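Local atomic coordinates of Lpg2148(MvcA) (Legionella pneumophila subsp. pneumophila str. Philadelphia 1, PDB entry 6K11), a protein that probably acts as a deamidase-like enzyme that removes ubiquitin from the host ubiquitin-conjugating enzyme UBE2N and so regulates its activity. Residues S18-T24 with K361-Y365. Numbering follows the deposited sequence.
Sequences SYGVMMT and KVENY
Met22 reaches out of the 3-10 turn 21-24 to the helix carrying Lys361, Val362 and Tyr365, and much of the contact runs along its flexible side chain. CB starts off to one side; CG, placed anti to the carbonyl carbon (chi1 -61°), and the extended chi2 of 179° then carry SD to the helix. CG lies over one face of the Tyr365 ring, 4.1 Å from its CG, and the methionine and the tyrosine run antiparallel, each heading toward the other's backbone. SD comes next, 3.9 Å from Val362 CG2 and at a similar distance from the backbone O of Lys361. There the chain bends, chi3 82°, and CE finishes 4.0 Å from Lys361 O, beside Lys361 CB. An unbranched thioether suits this place because it can lie on a ring and still bend its end across the helix.

Val362 uses one methyl for two neighbours, since its CG2 also sits 3.5 Å from Tyr19 O, the carbonyl that accepts the backbone N-H of Met22. Val21 meets the same tyrosine obliquely, its CG1 3.9 Å from Tyr365 CD2; beta-branching keeps this methyl close to the backbone. The phenol suits a buried place with a polar end to satisfy: its ring gives apolar surface, while Tyr365 OH hydrogen-bonds to Val26 O. Lys361 likewise lends CB to the packing and carries NZ away to the carbonyls of His353 and Gly355. Ile350 of helix 336-351 touches both Met22 and Lys361.

Gly20, just past helix 4-19, leaves helical angles with positive phi, which favours glycine, before the 3-10 segment. The arrangement is apolar packing of the 3-10 segment that follows helix 4-19 against a helix, joining the N-terminal part of MvcA to its C-terminal helix 358-381.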
loop_
_atom_site.group_PDB
_atom_site.type_symbol
_atom_site.label_atom_id
_atom_site.label_comp_id
_atom_site.label_asym_id
_atom_site.label_seq_id
_atom_site.Cartn_x
_atom_site.Cartn_y
_atom_site.Cartn_z
ATOM N N SER A 18 5.310 -21.300 -7.507
ATOM C CA SER A 18 6.579 -21.881 -7.928
ATOM C C SER A 18 7.656 -20.825 -8.162
ATOM O O SER A 18 8.822 -21.070 -7.847
ATOM C CB SER A 18 6.376 -22.731 -9.196
ATOM O OG SER A 18 5.694 -23.945 -8.877
ATOM N N TYR A 19 7.306 -19.640 -8.695
ATOM C CA TYR A 19 8.314 -18.777 -9.301
ATOM C C TYR A 19 8.505 -17.415 -8.653
ATOM O O TYR A 19 9.423 -16.692 -9.066
ATOM C CB TYR A 19 8.002 -18.562 -10.790
ATOM C CG TYR A 19 7.946 -19.853 -11.571
ATOM C CD1 TYR A 19 9.030 -20.724 -11.592
ATOM C CD2 TYR A 19 6.803 -20.199 -12.295
ATOM C CE1 TYR A 19 8.980 -21.918 -12.313
ATOM C CE2 TYR A 19 6.740 -21.385 -13.002
ATOM C CZ TYR A 19 7.824 -22.230 -13.025
ATOM O OH TYR A 19 7.739 -23.389 -13.766
ATOM N N GLY A 20 7.673 -17.032 -7.676
ATOM C CA GLY A 20 7.844 -15.794 -6.930
ATOM C C GLY A 20 8.160 -14.538 -7.729
ATOM O O GLY A 20 7.354 -14.085 -8.555
ATOM N N VAL A 21 9.344 -13.969 -7.478
ATOM C CA VAL A 21 9.731 -12.695 -8.075
ATOM C C VAL A 21 9.788 -12.754 -9.601
ATOM O O VAL A 21 9.651 -11.716 -10.261
ATOM C CB VAL A 21 11.089 -12.231 -7.485
ATOM C CG1 VAL A 21 12.219 -13.175 -7.903
ATOM C CG2 VAL A 21 11.400 -10.788 -7.874
ATOM N N MET A 22 9.982 -13.941 -10.183
ATOM C CA MET A 22 10.081 -14.044 -11.639
ATOM C C MET A 22 8.775 -13.651 -12.329
ATOM O O MET A 22 8.786 -13.347 -13.528
ATOM C CB MET A 22 10.467 -15.472 -12.062
ATOM C CG MET A 22 11.816 -15.978 -11.556
ATOM S SD MET A 22 12.218 -17.649 -12.032
ATOM C CE MET A 22 12.877 -17.386 -13.731
ATOM N N MET A 23 7.649 -13.641 -11.601
ATOM C CA MET A 23 6.356 -13.368 -12.222
ATOM C C MET A 23 6.224 -11.948 -12.770
ATOM O O MET A 23 5.327 -11.711 -13.586
ATOM C CB MET A 23 5.229 -13.658 -11.228
ATOM C CG MET A 23 5.193 -15.122 -10.792
ATOM S SD MET A 23 4.685 -16.158 -12.194
ATOM C CE MET A 23 3.031 -15.466 -12.361
ATOM N N THR A 24 7.073 -10.998 -12.342
ATOM C CA THR A 24 7.055 -9.655 -12.929
ATOM C C THR A 24 7.428 -9.653 -14.408
ATOM O O THR A 24 7.039 -8.731 -15.138
ATOM C CB THR A 24 8.034 -8.722 -12.204
ATOM O OG1 THR A 24 9.379 -9.151 -12.492
ATOM C CG2 THR A 24 7.800 -8.745 -10.708
ATOM N N LYS A 361 15.560 -22.122 -10.831
ATOM C CA LYS A 361 15.424 -20.987 -11.740
ATOM C C LYS A 361 15.340 -19.673 -10.976
ATOM O O LYS A 361 15.886 -18.653 -11.419
ATOM C CB LYS A 361 14.191 -21.167 -12.631
ATOM C CG LYS A 361 14.186 -22.429 -13.500
ATOM C CD LYS A 361 13.058 -22.356 -14.549
ATOM C CE LYS A 361 12.905 -23.670 -15.329
ATOM N NZ LYS A 361 14.100 -23.965 -16.156
ATOM N N VAL A 362 14.662 -19.670 -9.823
ATOM C CA VAL A 362 14.607 -18.447 -9.015
ATOM C C VAL A 362 16.008 -18.048 -8.558
ATOM O O VAL A 362 16.374 -16.865 -8.606
ATOM C CB VAL A 362 13.633 -18.622 -7.826
ATOM C CG1 VAL A 362 13.733 -17.435 -6.852
ATOM C CG2 VAL A 362 12.186 -18.765 -8.337
ATOM N N GLU A 363 16.831 -19.032 -8.150
ATOM C CA GLU A 363 18.213 -18.735 -7.759
ATOM C C GLU A 363 19.038 -18.225 -8.940
ATOM O O GLU A 363 19.894 -17.352 -8.770
ATOM C CB GLU A 363 18.896 -19.967 -7.162
ATOM C CG GLU A 363 18.393 -20.357 -5.749
ATOM C CD GLU A 363 18.434 -19.196 -4.776
ATOM O OE1 GLU A 363 19.550 -18.688 -4.487
ATOM O OE2 GLU A 363 17.346 -18.773 -4.316
ATOM N N ASN A 364 18.825 -18.786 -10.135
ATOM C CA ASN A 364 19.503 -18.255 -11.321
ATOM C C ASN A 364 19.143 -16.790 -11.541
ATOM O O ASN A 364 20.019 -15.957 -11.821
ATOM C CB ASN A 364 19.134 -19.095 -12.545
ATOM C CG ASN A 364 19.669 -18.507 -13.856
ATOM O OD1 ASN A 364 18.924 -17.873 -14.629
ATOM N ND2 ASN A 364 20.960 -18.719 -14.114
ATOM N N TYR A 365 17.852 -16.462 -11.411
ATOM C CA TYR A 365 17.386 -15.091 -11.589
ATOM C C TYR A 365 18.003 -14.156 -10.551
ATOM O O TYR A 365 18.473 -13.059 -10.883
ATOM C CB TYR A 365 15.862 -15.072 -11.498
ATOM C CG TYR A 365 15.218 -13.741 -11.773
ATOM C CD1 TYR A 365 14.960 -13.326 -13.088
ATOM C CD2 TYR A 365 14.825 -12.914 -10.732
ATOM C CE1 TYR A 365 14.356 -12.105 -13.330
ATOM C CE2 TYR A 365 14.207 -11.707 -10.967
ATOM C CZ TYR A 365 13.978 -11.306 -12.271
ATOM O OH TYR A 365 13.377 -10.091 -12.483
#